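Peptide methionine sulfoxide reductase msrA/msrB (Neisseria gonorrhoeae, PDB 2H30) contains an N-terminal thioredoxin-like domain, the fragment in this structure, which can use electrons from DsbD to reduce downstream methionine sulfoxide reductases. Local coordinates at residues Pro17-Met20 with Ser21-Thr25; Asp27-Ala31 with Ser32-Lys36; Ser48-Pro51 with Leu52-Ser55; Gln92-Tyr95 with Ala96-Tyr100. The protein carries 2 engineered substitutions. All blocks are in the same frame, centred on the assembly; numbering follows the deposited sequence.

Four short-range contacts illustrate how a thioredoxin-like domain builds its helix ends, turns and loops from short-range bonds. Contacts 1 and 2 are neighbours, their centres about 8 Å apart: the backbones of Met23 and Ala31 pair, and Thr25 packs on Tyr34. Contact 3 holds the Cys50-Cys53 pair, probably the redox centre, at the start of helix 51-64. Its centre lies about 23 Å from those of contacts 1 and 2, which do not touch it. Contact 4, centred about 13 Å from contact 3, does touch it: CH2 of Trp94 approaches CB of Ser48 at 3.4 Å and CD2 of Leu54 at 3.8 Å. The centres of contacts 2 and 4 are about 17 Å apart.

Contact 1 of 4, residues Pro17-Met20 with Ser21-Thr25; sequences PHTM and STMKT. Engineered in segment 17-20: Met20 (natural residue Leu). Engineered in segment 21-25: Met23 (natural residue Leu).
Helix 16-20 ends where the backbone turns from Met20 to Met23 in a type I beta turn, closed by Met23 N on Met20 O at 2.9 Å. Ser21 and Thr22 fold their hydroxyls back onto carbonyls of the helix. Ser21 OG donates to Pro17 O at 2.8 Å, tilted 32° from the carbonyl plane. The torsion about CA-CB sets OG beside the serine's own N (chi1 -66°), and that N reaches Pro17 O only weakly, its better bond going to His18 O. One residue on, Thr22 OG1 donates to Thr19 O at 3.1 Å, reinforcing a weak bond from Thr22 N to the same oxygen. Through this turn the short helix passes into 24-25, a weakly bonded strand at one edge of the thioredoxin-like sheet. The engineered selenomethionine Met23 runs alongside Thr19, both pointing the same way, and its CE meets Thr19 CG2 at 3.5 Å. Thr19 OG1 turns instead to Thr15 O. The other engineered selenomethionine, Met20, bends at its last torsion, and its CG lies 4.3 Å from Met23 SE. Both selenomethionines pack on Ile113 of helix 112-116 and on Val106 of strand 105-107.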
loop_
_atom_site.group_PDB
_atom_site.type_symbol
_atom_site.label_atom_id
_atom_site.label_comp_id
_atom_site.label_asym_id
_atom_site.label_seq_id
_atom_site.Cartn_x
_atom_site.Cartn_y
_atom_site.Cartn_z
ATOM N N PRO A 17 1.712 5.897 10.272
ATOM C CA PRO A 17 2.170 4.701 11.028
ATOM C C PRO A 17 1.516 4.541 12.393
ATOM O O PRO A 17 1.259 3.402 12.801
ATOM C CB PRO A 17 3.693 4.873 11.145
ATOM C CG PRO A 17 4.073 5.929 10.136
ATOM C CD PRO A 17 2.836 6.779 9.893
ATOM N N HIS A 18 1.221 5.646 13.086
ATOM C CA HIS A 18 0.566 5.513 14.386
ATOM C C HIS A 18 -0.817 4.911 14.195
ATOM O O HIS A 18 -1.203 3.959 14.891
ATOM C CB HIS A 18 0.496 6.848 15.151
ATOM C CG HIS A 18 -0.049 6.680 16.535
ATOM N ND1 HIS A 18 0.679 6.094 17.553
ATOM C CD2 HIS A 18 -1.278 6.932 17.044
ATOM C CE1 HIS A 18 -0.071 6.032 18.643
ATOM N NE2 HIS A 18 -1.260 6.541 18.362
ATOM N N THR A 19 -1.553 5.400 13.204
ATOM C CA THR A 19 -2.874 4.882 12.919
ATOM C C THR A 19 -2.822 3.400 12.519
ATOM O O THR A 19 -3.678 2.592 12.859
ATOM C CB THR A 19 -3.495 5.712 11.778
ATOM O OG1 THR A 19 -3.615 7.071 12.212
ATOM C CG2 THR A 19 -4.872 5.170 11.359
HETATM N N MSE A 20 -1.806 3.061 11.755
HETATM C CA MSE A 20 -1.738 1.711 11.225
HETATM C C MSE A 20 -1.329 0.739 12.302
HETATM O O MSE A 20 -1.598 -0.454 12.233
HETATM C CB MSE A 20 -0.798 1.684 10.045
HETATM C CG MSE A 20 -0.881 0.451 9.237
HETATM SE SE MSE A 20 0.322 0.880 7.824
HETATM C CE MSE A 20 -0.548 2.352 7.031
ATOM N N SER A 21 -0.697 1.250 13.343
ATOM C CA SER A 21 -0.203 0.361 14.407
ATOM C C SER A 21 -1.352 -0.227 15.330
ATOM O O SER A 21 -1.167 -1.147 16.158
ATOM C CB SER A 21 1.062 0.991 15.054
ATOM O OG SER A 21 2.169 1.048 14.083
ATOM N N THR A 22 -2.595 0.198 15.074
ATOM C CA THR A 22 -3.740 -0.388 15.713
ATOM C C THR A 22 -4.430 -1.400 14.771
ATOM O O THR A 22 -5.508 -1.944 15.061
ATOM C CB THR A 22 -4.722 0.752 16.135
ATOM O OG1 THR A 22 -5.446 1.179 14.992
ATOM C CG2 THR A 22 -3.914 1.963 16.635
HETATM N N MSE A 23 -3.790 -1.688 13.624
HETATM C CA MSE A 23 -4.468 -2.470 12.591
HETATM C C MSE A 23 -3.824 -3.832 12.397
HETATM O O MSE A 23 -2.649 -4.036 12.764
HETATM C CB MSE A 23 -4.439 -1.709 11.252
HETATM C CG MSE A 23 -5.294 -0.464 11.352
HETATM SE SE MSE A 23 -5.156 0.483 9.613
HETATM C CE MSE A 23 -6.113 2.043 10.227
ATOM N N LYS A 24 -4.608 -4.761 11.827
ATOM C CA LYS A 24 -4.064 -6.076 11.516
ATOM C C LYS A 24 -3.872 -6.205 10.030
ATOM O O LYS A 24 -4.389 -5.372 9.266
ATOM C CB LYS A 24 -5.080 -7.143 11.882
ATOM C CG LYS A 24 -5.394 -7.201 13.394
ATOM C CD LYS A 24 -6.421 -8.278 13.636
ATOM C CE LYS A 24 -6.606 -8.397 15.158
ATOM N NZ LYS A 24 -7.404 -9.613 15.482
ATOM N N THR A 25 -3.117 -7.227 9.660
ATOM C CA THR A 25 -3.054 -7.605 8.244
ATOM C C THR A 25 -4.147 -8.604 7.898
ATOM O O THR A 25 -4.908 -9.058 8.773
ATOM C CB THR A 25 -1.739 -8.207 7.909
ATOM O OG1 THR A 25 -1.590 -9.485 8.563
ATOM C CG2 THR A 25 -0.601 -7.188 8.208
#

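Contact 2 of 4, residues Asp27-Ala31 with Ser32-Lys36; sequences DNRPA and SVYLK
An Asx turn at Asp27 followed by a short 3-10 segment forms part of the connection between strands 24-25 and 41-45 of the thioredoxin-like fold, and it brings Arg29 against Val33 and Tyr34. In the Asx turn Asp27 OD1 accepts Arg29 N at 3.2 Å. The same oxygen takes Arg29 NE through its syn lone pair, at 3.1 Å and almost straight (176°), so two donors of one residue grip it. Arg29 NH2 completes a side-on salt bridge with Asp27 OD2 at 2.9 Å, coming from above the carboxylate plane. Held in this way, the guanidinium presents a face to Tyr34 OH, while its plane stands 42° from that of the phenol ring. Arg29 CD lies 3.9 Å from Val33 CG2, the two side chains crossing at about a right angle; beyond CD the bend at chi3 (72°) turns the guanidinium back toward Asp27. In the backbone, the 3-10 turn is secured by Tyr34 N on Ala31 O at 3.1 Å and, more weakly, by Val33 N on Pro30 O. The ring of Tyr34 also packs on Ile75 of strand 73-78. Beyond it, Lys36 folds back to place NZ 2.7 Å from Val33 O. A water bridges the side chains of Asp27 and Tyr34: it donates to Asp27 OD2 at 2.8 Å and is hydrogen-bonded to Tyr34 OH at 2.9 Å.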
loop_
_atom_site.group_PDB
_atom_site.type_symbol
_atom_site.label_atom_id
_atom_site.label_comp_id
_atom_site.label_asym_id
_atom_site.label_seq_id
_atom_site.Cartn_x
_atom_site.Cartn_y
_atom_site.Cartn_z
ATOM N N ASP A 27 -3.873 -11.620 7.327
ATOM C CA ASP A 27 -3.632 -12.909 8.035
ATOM C C ASP A 27 -3.712 -12.777 9.547
ATOM O O ASP A 27 -3.354 -13.733 10.250
ATOM C CB ASP A 27 -2.358 -13.647 7.588
ATOM C CG ASP A 27 -1.049 -12.902 7.941
ATOM O OD1 ASP A 27 -0.974 -12.211 8.974
ATOM O OD2 ASP A 27 -0.040 -13.052 7.218
ATOM N N ASN A 28 -4.144 -11.595 9.997
ATOM C CA ASN A 28 -4.404 -11.264 11.404
ATOM C C ASN A 28 -3.210 -10.824 12.244
ATOM O O ASN A 28 -3.408 -10.534 13.439
ATOM C CB ASN A 28 -5.214 -12.374 12.085
ATOM C CG ASN A 28 -6.647 -12.464 11.502
ATOM O OD1 ASN A 28 -7.300 -11.436 11.137
ATOM N ND2 ASN A 28 -7.155 -13.697 11.424
ATOM N N ARG A 29 -2.020 -10.767 11.666
ATOM C CA ARG A 29 -0.872 -10.306 12.417
ATOM C C ARG A 29 -0.912 -8.780 12.540
ATOM O O ARG A 29 -1.592 -8.096 11.787
ATOM C CB ARG A 29 0.423 -10.825 11.829
ATOM C CG ARG A 29 1.105 -9.939 10.777
ATOM C CD ARG A 29 2.382 -10.661 10.340
ATOM N NE ARG A 29 2.017 -11.835 9.523
ATOM C CZ ARG A 29 2.900 -12.714 9.071
ATOM N NH1 ARG A 29 4.187 -12.548 9.360
ATOM N NH2 ARG A 29 2.503 -13.741 8.314
ATOM N N PRO A 30 -0.185 -8.205 13.509
ATOM C CA PRO A 30 -0.141 -6.742 13.624
ATOM C C PRO A 30 0.519 -6.090 12.403
ATOM O O PRO A 30 1.613 -6.506 11.987
ATOM C CB PRO A 30 0.716 -6.509 14.867
ATOM C CG PRO A 30 0.550 -7.791 15.645
ATOM C CD PRO A 30 0.562 -8.860 14.603
ATOM N N ALA A 31 -0.158 -5.109 11.829
ATOM C CA ALA A 31 0.447 -4.331 10.695
ATOM C C ALA A 31 1.770 -3.692 11.122
ATOM O O ALA A 31 2.659 -3.445 10.278
ATOM C CB ALA A 31 -0.497 -3.295 10.199
ATOM N N SER A 32 1.922 -3.385 12.431
ATOM C CA SER A 32 3.081 -2.638 12.859
ATOM C C SER A 32 4.405 -3.386 12.547
ATOM O O SER A 32 5.480 -2.740 12.466
ATOM C CB SER A 32 2.957 -2.380 14.369
ATOM O OG SER A 32 2.979 -3.608 15.088
ATOM N N VAL A 33 4.377 -4.709 12.413
ATOM C CA VAL A 33 5.646 -5.458 12.224
ATOM C C VAL A 33 6.343 -5.034 10.933
ATOM O O VAL A 33 7.565 -5.205 10.797
ATOM C CB VAL A 33 5.470 -6.995 12.303
ATOM C CG1 VAL A 33 4.802 -7.411 13.620
ATOM C CG2 VAL A 33 4.654 -7.553 11.129
ATOM N N TYR A 34 5.552 -4.537 9.980
ATOM C CA TYR A 34 6.101 -4.185 8.653
ATOM C C TYR A 34 6.691 -2.804 8.602
ATOM O O TYR A 34 7.376 -2.487 7.616
ATOM C CB TYR A 34 5.002 -4.284 7.586
ATOM C CG TYR A 34 4.569 -5.719 7.432
ATOM C CD1 TYR A 34 5.335 -6.631 6.696
ATOM C CD2 TYR A 34 3.399 -6.193 8.046
ATOM C CE1 TYR A 34 4.939 -7.957 6.561
ATOM C CE2 TYR A 34 2.991 -7.536 7.924
ATOM C CZ TYR A 34 3.786 -8.413 7.183
ATOM O OH TYR A 34 3.410 -9.752 7.071
ATOM N N LEU A 35 6.424 -1.961 9.609
ATOM C CA LEU A 35 6.735 -0.550 9.545
ATOM C C LEU A 35 8.113 -0.242 10.136
ATOM O O LEU A 35 8.249 0.559 11.106
ATOM C CB LEU A 35 5.658 0.265 10.259
ATOM C CG LEU A 35 4.304 0.164 9.606
ATOM C CD1 LEU A 35 3.259 0.931 10.413
ATOM C CD2 LEU A 35 4.394 0.728 8.181
ATOM N N LYS A 36 9.122 -0.884 9.558
ATOM C CA LYS A 36 10.493 -0.827 10.097
ATOM C C LYS A 36 10.976 0.575 10.253
ATOM O O LYS A 36 10.687 1.487 9.446
ATOM C CB LYS A 36 11.475 -1.613 9.233
ATOM C CG LYS A 36 11.110 -3.001 8.929
ATOM C CD LYS A 36 10.665 -3.831 10.126
ATOM C CE LYS A 36 10.531 -5.284 9.666
ATOM N NZ LYS A 36 10.022 -6.245 10.767
HETATM O O HOH W 1 0.594 -10.291 6.959
#

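Contact 3 of 4, residues Ser48-Pro51 with Leu52-Ser55; sequences SWCP and LCLS
Cys50 O receives Leu54 N at 2.9 Å, nearly along the carbonyl axis, and this is the first full helical bond of the turn. Pro51 O follows with Ser55 N, also at 2.9 Å, its donor tilted 30° from the carbonyl plane. Cys53 N is satisfied differently: it points its hydrogen at Cys50 SG, 3.3 Å away and close to straight (168°). Cys50 is the N-cap residue, just before helix 51-64, and its sulfur provides the capping bond. The torsion that makes this possible carries SG anti to the backbone N (chi1 177°), forward over the opening turn. The sequence Cys-Pro-Leu-Cys at a helix start is the CxxC motif of the thioredoxin fold, and the pair is probably the one that exchanges thiol and disulfide in this domain. The two sulfurs, Cys50 SG and Cys53 SG, lie 3.4 Å apart, too far for a disulfide and consistent with the reduced state. Cys53 is the buried member, packed against Trp46 and Tyr122, whereas Cys50 is partly exposed. On the flank of Cys50, its SG also touches Leu52 CB at 3.9 Å. Leu54 bends back across the preceding loop, where its CD1 lies 3.5 Å from Ser48 O. The hydroxyl of Ser48 points to another partner, the carboxylate of Glu85, which ties the approach to the motif to the chain beyond strand 73-78. One turn into the helix, Ser55 OG donates to Leu52 O at 2.6 Å.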
loop_
_atom_site.group_PDB
_atom_site.type_symbol
_atom_site.label_atom_id
_atom_site.label_comp_id
_atom_site.label_asym_id
_atom_site.label_seq_id
_atom_site.Cartn_x
_atom_site.Cartn_y
_atom_site.Cartn_z
ATOM N N SER A 48 -10.667 -5.089 -3.888
ATOM C CA SER A 48 -10.924 -6.413 -4.527
ATOM C C SER A 48 -11.696 -6.252 -5.843
ATOM O O SER A 48 -11.585 -7.118 -6.721
ATOM C CB SER A 48 -11.701 -7.319 -3.585
ATOM O OG SER A 48 -12.987 -6.763 -3.352
ATOM N N TRP A 49 -12.459 -5.170 -5.981
ATOM C CA TRP A 49 -13.317 -5.001 -7.153
ATOM C C TRP A 49 -12.624 -4.356 -8.326
ATOM O O TRP A 49 -13.283 -4.106 -9.365
ATOM C CB TRP A 49 -14.615 -4.219 -6.793
ATOM C CG TRP A 49 -14.426 -3.023 -5.930
ATOM C CD1 TRP A 49 -14.777 -2.916 -4.618
ATOM C CD2 TRP A 49 -13.901 -1.738 -6.319
ATOM N NE1 TRP A 49 -14.490 -1.633 -4.150
ATOM C CE2 TRP A 49 -13.976 -0.892 -5.177
ATOM C CE3 TRP A 49 -13.386 -1.216 -7.526
ATOM C CZ2 TRP A 49 -13.525 0.443 -5.218
ATOM C CZ3 TRP A 49 -12.966 0.111 -7.567
ATOM C CH2 TRP A 49 -13.056 0.920 -6.410
ATOM N N CYS A 50 -11.325 -4.041 -8.176
ATOM C CA CYS A 50 -10.594 -3.293 -9.212
ATOM C C CYS A 50 -9.702 -4.310 -9.932
ATOM O O CYS A 50 -8.692 -4.770 -9.385
ATOM C CB CYS A 50 -9.696 -2.251 -8.562
ATOM S SG CYS A 50 -8.752 -1.443 -9.897
ATOM N N PRO A 51 -10.058 -4.705 -11.165
ATOM C CA PRO A 51 -9.210 -5.742 -11.790
ATOM C C PRO A 51 -7.791 -5.264 -12.102
ATOM O O PRO A 51 -6.866 -6.099 -12.147
ATOM C CB PRO A 51 -9.975 -6.094 -13.077
ATOM C CG PRO A 51 -10.799 -4.873 -13.352
ATOM C CD PRO A 51 -11.227 -4.374 -12.012
ATOM N N LEU A 52 -7.569 -3.963 -12.291
ATOM C CA LEU A 52 -6.210 -3.515 -12.487
ATOM C C LEU A 52 -5.417 -3.749 -11.209
ATOM O O LEU A 52 -4.289 -4.237 -11.236
ATOM C CB LEU A 52 -6.227 -2.013 -12.825
ATOM C CG LEU A 52 -4.849 -1.429 -13.124
ATOM C CD1 LEU A 52 -4.145 -2.131 -14.317
ATOM C CD2 LEU A 52 -5.021 0.120 -13.362
ATOM N N CYS A 53 -6.018 -3.354 -10.081
ATOM C CA CYS A 53 -5.363 -3.633 -8.819
ATOM C C CYS A 53 -5.062 -5.106 -8.671
ATOM O O CYS A 53 -3.903 -5.480 -8.293
ATOM C CB CYS A 53 -6.292 -3.315 -7.657
ATOM S SG CYS A 53 -6.445 -1.530 -7.351
ATOM N N LEU A 54 -6.048 -5.987 -8.948
ATOM C CA LEU A 54 -5.772 -7.421 -8.791
ATOM C C LEU A 54 -4.632 -7.887 -9.705
ATOM O O LEU A 54 -3.773 -8.695 -9.311
ATOM C CB LEU A 54 -6.992 -8.291 -9.051
ATOM C CG LEU A 54 -8.210 -7.928 -8.221
ATOM C CD1 LEU A 54 -9.227 -8.996 -8.587
ATOM C CD2 LEU A 54 -7.782 -8.148 -6.796
ATOM N N SER A 55 -4.594 -7.317 -10.919
ATOM C CA SER A 55 -3.528 -7.726 -11.886
ATOM C C SER A 55 -2.131 -7.336 -11.434
ATOM O O SER A 55 -1.137 -7.860 -11.961
ATOM C CB SER A 55 -3.827 -7.082 -13.243
ATOM O OG SER A 55 -3.495 -5.698 -13.253
#

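Contact 4 of 4, residues Gln92-Tyr95 with Ala96-Tyr100; sequences QKWY and AGLNY
Leu98 packs on the side chains of both Trp94 and Tyr95 at the C-terminal end of helix 90-95, where a type I beta turn from Tyr95 to Leu98 leads the chain of this thioredoxin-like domain out of the helix. One methyl makes a CH-pi contact: Leu98 CD1 lies over a face of the indole, 4.1 Å from the centroid of the six-membered ring of Trp94 and 26° off the ring normal. The other branch serves both aromatics, since Leu98 CD2 is 3.8 Å from Trp94 CH2 and 4.0 Å from Tyr95 CD1. Against Tyr95 the leucine runs at about a right angle, meeting the ring obliquely. Both aromatic side chains leave the helix with CG anti to the backbone N (chi1 166° for Trp94), and this lets them reach forward past the helix end to the leucine. The backbone bonds of the turn hold Leu98 in position: its N donates to Tyr95 O at 2.9 Å, while Gly97 N bonds to Trp94 O, and Ala96 N keeps the last helical bond, to Gln92 O. Further out, Leu98 and Tyr100 pack on Leu57 of helix 51-64, so the exit from one helix is laid against another. Lys86 makes a cation-pi contact with Trp94, and the amide of Gln92 is held by Gly89 and Asp88. The hydroxyl of Tyr95 approaches Tyr100 CB at 3.7 Å, near the plane of the second ring. Its hydrogen goes to a water at 2.7 Å from Tyr95 OH, and that water donates onward to Tyr100 O, also at 2.7 Å.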
loop_
_atom_site.group_PDB
_atom_site.type_symbol
_atom_site.label_atom_id
_atom_site.label_comp_id
_atom_site.label_asym_id
_atom_site.label_seq_id
_atom_site.Cartn_x
_atom_site.Cartn_y
_atom_site.Cartn_z
ATOM N N GLN A 92 -11.292 -10.809 4.172
ATOM C CA GLN A 92 -10.200 -11.729 4.467
ATOM C C GLN A 92 -10.474 -13.146 3.943
ATOM O O GLN A 92 -9.570 -13.848 3.518
ATOM C CB GLN A 92 -9.909 -11.733 5.979
ATOM C CG GLN A 92 -9.370 -10.437 6.580
ATOM C CD GLN A 92 -10.434 -9.435 6.993
ATOM O OE1 GLN A 92 -11.553 -9.407 6.457
ATOM N NE2 GLN A 92 -10.064 -8.525 7.905
ATOM N N LYS A 93 -11.736 -13.571 4.019
ATOM C CA LYS A 93 -12.135 -14.871 3.503
ATOM C C LYS A 93 -11.937 -14.954 1.988
ATOM O O LYS A 93 -11.396 -15.923 1.514
ATOM C CB LYS A 93 -13.596 -15.169 3.891
ATOM C CG LYS A 93 -14.001 -16.592 3.482
ATOM C CD LYS A 93 -12.916 -17.666 3.808
ATOM C CE LYS A 93 -12.362 -17.587 5.275
ATOM N NZ LYS A 93 -10.855 -17.747 5.331
ATOM N N TRP A 94 -12.318 -13.901 1.293
ATOM C CA TRP A 94 -12.119 -13.800 -0.165
ATOM C C TRP A 94 -10.606 -13.784 -0.435
ATOM O O TRP A 94 -10.092 -14.509 -1.288
ATOM C CB TRP A 94 -12.789 -12.528 -0.693
ATOM C CG TRP A 94 -12.317 -12.237 -2.084
ATOM C CD1 TRP A 94 -12.708 -12.851 -3.252
ATOM C CD2 TRP A 94 -11.259 -11.336 -2.433
ATOM N NE1 TRP A 94 -12.014 -12.321 -4.325
ATOM C CE2 TRP A 94 -11.100 -11.412 -3.844
ATOM C CE3 TRP A 94 -10.442 -10.456 -1.684
ATOM C CZ2 TRP A 94 -10.150 -10.648 -4.539
ATOM C CZ3 TRP A 94 -9.494 -9.687 -2.378
ATOM C CH2 TRP A 94 -9.349 -9.801 -3.789
ATOM N N TYR A 95 -9.881 -12.925 0.296
ATOM C CA TYR A 95 -8.462 -12.773 -0.019
ATOM C C TYR A 95 -7.629 -14.015 0.247
ATOM O O TYR A 95 -6.625 -14.287 -0.415
ATOM C CB TYR A 95 -7.904 -11.543 0.701
ATOM C CG TYR A 95 -6.464 -11.257 0.309
ATOM C CD1 TYR A 95 -6.168 -10.877 -1.006
ATOM C CD2 TYR A 95 -5.433 -11.504 1.177
ATOM C CE1 TYR A 95 -4.868 -10.660 -1.389
ATOM C CE2 TYR A 95 -4.090 -11.319 0.783
ATOM C CZ TYR A 95 -3.852 -10.875 -0.494
ATOM O OH TYR A 95 -2.557 -10.700 -0.896
ATOM N N ALA A 96 -8.070 -14.841 1.216
ATOM C CA ALA A 96 -7.357 -16.075 1.512
ATOM C C ALA A 96 -7.330 -17.037 0.302
ATOM O O ALA A 96 -6.455 -17.877 0.211
ATOM C CB ALA A 96 -7.968 -16.751 2.757
ATOM N N GLY A 97 -8.250 -16.871 -0.658
ATOM C CA GLY A 97 -8.187 -17.659 -1.899
ATOM C C GLY A 97 -7.131 -17.250 -2.923
ATOM O O GLY A 97 -6.911 -17.953 -3.911
ATOM N N LEU A 98 -6.564 -16.054 -2.734
ATOM C CA LEU A 98 -5.501 -15.580 -3.616
ATOM C C LEU A 98 -4.167 -16.027 -3.054
ATOM O O LEU A 98 -4.056 -16.374 -1.841
ATOM C CB LEU A 98 -5.566 -14.054 -3.708
ATOM C CG LEU A 98 -6.649 -13.467 -4.666
ATOM C CD1 LEU A 98 -8.112 -13.806 -4.336
ATOM C CD2 LEU A 98 -6.445 -11.966 -4.875
ATOM N N ASN A 99 -3.139 -16.051 -3.885
ATOM C CA ASN A 99 -1.880 -16.560 -3.417
ATOM C C ASN A 99 -0.702 -15.595 -3.586
ATOM O O ASN A 99 0.071 -15.673 -4.566
ATOM C CB ASN A 99 -1.586 -17.889 -4.097
ATOM C CG ASN A 99 -0.297 -18.528 -3.612
ATOM O OD1 ASN A 99 0.500 -18.994 -4.419
ATOM N ND2 ASN A 99 -0.097 -18.552 -2.319
ATOM N N TYR A 100 -0.581 -14.679 -2.612
ATOM C CA TYR A 100 0.544 -13.726 -2.591
ATOM C C TYR A 100 1.165 -13.706 -1.206
ATOM O O TYR A 100 1.074 -12.693 -0.501
ATOM C CB TYR A 100 0.063 -12.305 -2.998
ATOM C CG TYR A 100 -0.476 -12.355 -4.422
ATOM C CD1 TYR A 100 0.383 -12.461 -5.504
ATOM C CD2 TYR A 100 -1.858 -12.384 -4.651
ATOM C CE1 TYR A 100 -0.133 -12.594 -6.817
ATOM C CE2 TYR A 100 -2.372 -12.498 -5.964
ATOM C CZ TYR A 100 -1.508 -12.611 -7.006
ATOM O OH TYR A 100 -1.924 -12.749 -8.323
HETATM O O HOH W 2 -0.797 -11.353 0.979
#